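PDB 7CBD: exoglucanase A from Cellulomonas fimi, which hydrolyses beta-1,4-glucosidic linkages of cellulose with inversion of anomeric configuration, releasing cellobiose from the non-reducing ends of the chains. Local coordinates for residues P242-S247 / T254-S259. Numbering follows the deposited sequence.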
ATOM      1  N   PRO A 242      12.909  10.142 -11.709  1.00  9.43           N
ATOM      2  CA  PRO A 242      13.482  11.478 -11.953  1.00 10.02           C
ATOM      3  C   PRO A 242      14.219  11.602 -13.274  1.00 10.73           C
ATOM      4  O   PRO A 242      14.241  12.689 -13.866  1.00 11.65           O
ATOM      5  CB  PRO A 242      14.439  11.665 -10.769  1.00 11.11           C
ATOM      6  CG  PRO A 242      14.790  10.260 -10.350  1.00 10.93           C
ATOM      7  CD  PRO A 242      13.530   9.469 -10.555  1.00 10.52           C
ATOM      8  N   LEU A 243      14.846  10.527 -13.740  1.00  9.89           N
ATOM      9  CA  LEU A 243      15.591  10.564 -14.988  1.00 10.99           C
ATOM     10  C   LEU A 243      14.711  10.220 -16.176  1.00 12.84           C
ATOM     11  O   LEU A 243      14.913  10.759 -17.268  1.00 17.27           O
ATOM     12  CB  LEU A 243      16.801   9.626 -14.904  1.00 11.32           C
ATOM     13  CG  LEU A 243      17.741   9.869 -13.713  1.00 12.70           C
ATOM     14  CD1 LEU A 243      18.897   8.871 -13.727  1.00 13.85           C
ATOM     15  CD2 LEU A 243      18.270  11.302 -13.698  1.00 13.83           C
ATOM     16  N   LEU A 244      13.705   9.378 -15.972  1.00 11.53           N
ATOM     17  CA  LEU A 244      12.763   9.006 -17.022  1.00 10.13           C
ATOM     18  C   LEU A 244      11.459   9.783 -16.847  1.00 10.04           C
ATOM     19  O   LEU A 244      10.387   9.217 -16.625  1.00 11.18           O
ATOM     20  CB  LEU A 244      12.528   7.498 -16.997  1.00  9.89           C
ATOM     21  CG  LEU A 244      13.765   6.615 -17.184  1.00  9.08           C
ATOM     22  CD1 LEU A 244      13.415   5.143 -17.024  1.00 10.23           C
ATOM     23  CD2 LEU A 244      14.399   6.873 -18.547  1.00  9.46           C
ATOM     24  N   SER A 245      11.572  11.108 -16.943  1.00  9.53           N
ATOM     25  CA  SER A 245      10.469  12.007 -16.632  1.00 10.54           C
ATOM     26  C   SER A 245       9.535  12.241 -17.809  1.00 10.42           C
ATOM     27  O   SER A 245       8.514  12.918 -17.645  1.00 11.73           O
ATOM     28  CB  SER A 245      11.012  13.352 -16.143  1.00 12.63           C
ATOM     29  OG  SER A 245      11.758  13.980 -17.171  1.00 16.03           O
ATOM     30  N   ASP A 246       9.848  11.704 -18.982  1.00 10.37           N
ATOM     31  CA  ASP A 246       9.049  11.921 -20.186  1.00 11.32           C
ATOM     32  C   ASP A 246       8.769  10.554 -20.800  1.00 10.65           C
ATOM     33  O   ASP A 246       9.587  10.030 -21.561  1.00  8.80           O
ATOM     34  CB  ASP A 246       9.809  12.824 -21.154  1.00 12.58           C
ATOM     35  CG  ASP A 246       9.079  13.038 -22.468  1.00 14.29           C
ATOM     36  OD1 ASP A 246       9.659  13.726 -23.335  1.00 15.90           O
ATOM     37  OD2 ASP A 246       7.942  12.546 -22.638  1.00 15.06           O
ATOM     38  N   SER A 247       7.603   9.982 -20.494  1.00 11.89           N
ATOM     39  CA  SER A 247       7.298   8.645 -20.987  1.00 11.98           C
ATOM     40  C   SER A 247       6.969   8.614 -22.473  1.00 12.18           C
ATOM     41  O   SER A 247       6.782   7.525 -23.026  1.00 12.23           O
ATOM     42  CB  SER A 247       6.169   8.015 -20.177  1.00 13.53           C
ATOM     43  OG  SER A 247       4.977   8.765 -20.306  1.00 14.10           O
ATOM     44  N   THR A 254      12.203   5.157 -31.697  1.00 14.74           N
ATOM     45  CA  THR A 254      11.750   4.048 -30.854  1.00 13.41           C
ATOM     46  C   THR A 254      11.307   4.607 -29.511  1.00 11.83           C
ATOM     47  O   THR A 254      12.123   5.228 -28.799  1.00 12.38           O
ATOM     48  CB  THR A 254      12.845   2.997 -30.665  1.00 15.21           C
ATOM     49  OG1 THR A 254      13.319   2.580 -31.946  1.00 17.10           O
ATOM     50  CG2 THR A 254      12.296   1.782 -29.927  1.00 15.77           C
ATOM     51  N   PRO A 255      10.043   4.438 -29.125  1.00 11.03           N
ATOM     52  CA  PRO A 255       9.586   4.972 -27.832  1.00 10.10           C
ATOM     53  C   PRO A 255      10.232   4.220 -26.677  1.00 10.16           C
ATOM     54  O   PRO A 255      10.269   2.990 -26.666  1.00 10.79           O
ATOM     55  CB  PRO A 255       8.066   4.744 -27.872  1.00 11.62           C
ATOM     56  CG  PRO A 255       7.738   4.530 -29.339  1.00 13.70           C
ATOM     57  CD  PRO A 255       8.944   3.847 -29.907  1.00 12.91           C
ATOM     58  N   ILE A 256      10.734   4.966 -25.690  1.00  9.94           N
ATOM     59  CA  ILE A 256      11.295   4.294 -24.522  1.00  9.14           C
ATOM     60  C   ILE A 256      10.240   3.493 -23.775  1.00  8.32           C
ATOM     61  O   ILE A 256      10.578   2.523 -23.088  1.00  9.71           O
ATOM     62  CB  ILE A 256      12.075   5.243 -23.580  1.00  8.93           C
ATOM     63  CG1 ILE A 256      11.135   6.236 -22.879  1.00  8.65           C
ATOM     64  CG2 ILE A 256      13.199   5.938 -24.344  1.00 11.28           C
ATOM     65  CD1 ILE A 256      11.765   6.934 -21.671  1.00  9.65           C
ATOM     66  N   ARG A 257       8.959   3.861 -23.896  1.00  7.85           N
ATOM     67  CA  ARG A 257       7.915   3.073 -23.241  1.00  8.81           C
ATOM     68  C   ARG A 257       7.799   1.667 -23.822  1.00  8.72           C
ATOM     69  O   ARG A 257       7.258   0.780 -23.155  1.00  9.35           O
ATOM     70  CB  ARG A 257       6.562   3.793 -23.297  1.00  9.55           C
ATOM     71  CG  ARG A 257       6.001   3.922 -24.701  1.00 10.82           C
ATOM     72  CD  ARG A 257       4.633   4.615 -24.707  1.00 12.98           C
ATOM     73  NE  ARG A 257       4.120   4.828 -26.060  1.00 14.49           N
ATOM     74  CZ  ARG A 257       3.046   4.224 -26.566  1.00 15.28           C
ATOM     75  NH1 ARG A 257       2.357   3.360 -25.834  1.00 16.08           N
ATOM     76  NH2 ARG A 257       2.657   4.485 -27.810  1.00 16.04           N
ATOM     77  N   SER A 258       8.313   1.436 -25.032  1.00  8.73           N
ATOM     78  CA  SER A 258       8.296   0.100 -25.615  1.00  9.32           C
ATOM     79  C   SER A 258       9.381  -0.805 -25.051  1.00  9.35           C
ATOM     80  O   SER A 258       9.471  -1.967 -25.463  1.00 10.89           O
ATOM     81  CB  SER A 258       8.423   0.172 -27.134  1.00 11.52           C
ATOM     82  OG  SER A 258       9.735   0.524 -27.521  1.00 11.10           O
ATOM     83  N   SER A 259      10.202  -0.302 -24.133  1.00  8.49           N
ATOM     84  CA  SER A 259      11.189  -1.125 -23.455  1.00  9.09           C
ATOM     85  C   SER A 259      10.526  -2.318 -22.769  1.00  9.95           C
ATOM     86  O   SER A 259       9.344  -2.295 -22.411  1.00  9.81           O
ATOM     87  CB  SER A 259      11.918  -0.290 -22.401  1.00  9.65           C
ATOM     88  OG  SER A 259      11.010   0.241 -21.444  1.00  9.82           O
TER
HETATM   89  O   HOH W   1       8.142   6.454 -25.080  1.00 10.14           O
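Leu244 and Ile256 meet on an excursion of the glycosyl hydrolase family 6 catalytic domain, in the long connection between the parallel strands 228-231 and 291-295, where a short antiparallel hairpin, 250-251 with the weakly bonded 254-255, turns the chain back so that 254-259 meets 242-247. Leu244 opens the contact with a single methyl: CD2 lies 4.1 Å from CD1 of Ile256, the two side chains crossing at a slant. Both residues are buried; Leu244 also packs on Tyr319 of helix 316-323, and Ile256 on Ile251 of the hairpin. Asp246 contributes main chain, its O resting 3.8 Å from Ile256 CD1. With CG1 set between the backbone N and the carbonyl carbon (chi1 69°) and CD1 nearly anti to CA (chi2 164°), Ile256 extends that methyl to both partners. The Asp246 carboxylate bonds close by in sequence, OD2 accepting from Ser248 N. At Ser247 the CA atoms come nearest, 6.0 Å to CA of Arg257, a gap bridged by one water. That water donates to Ser247 O at 2.7 Å and accepts from Arg257 N at 3.0 Å. The same Ser247 O lies 3.7 Å from CB of Arg257, with CG and CD next nearest, while the guanidinium reaches on through NH1 to Trp264 O, and Ser247 OG bonds to Phe266 O. Past the hairpin, the 3-10 turn 256-258 is secured by doubled acceptors: Pro255 O accepts from N and OG of Ser258, and Ile256 O from N and OG of Ser259, the OG bond 2.8 Å long with a C=O...OG angle of 173°.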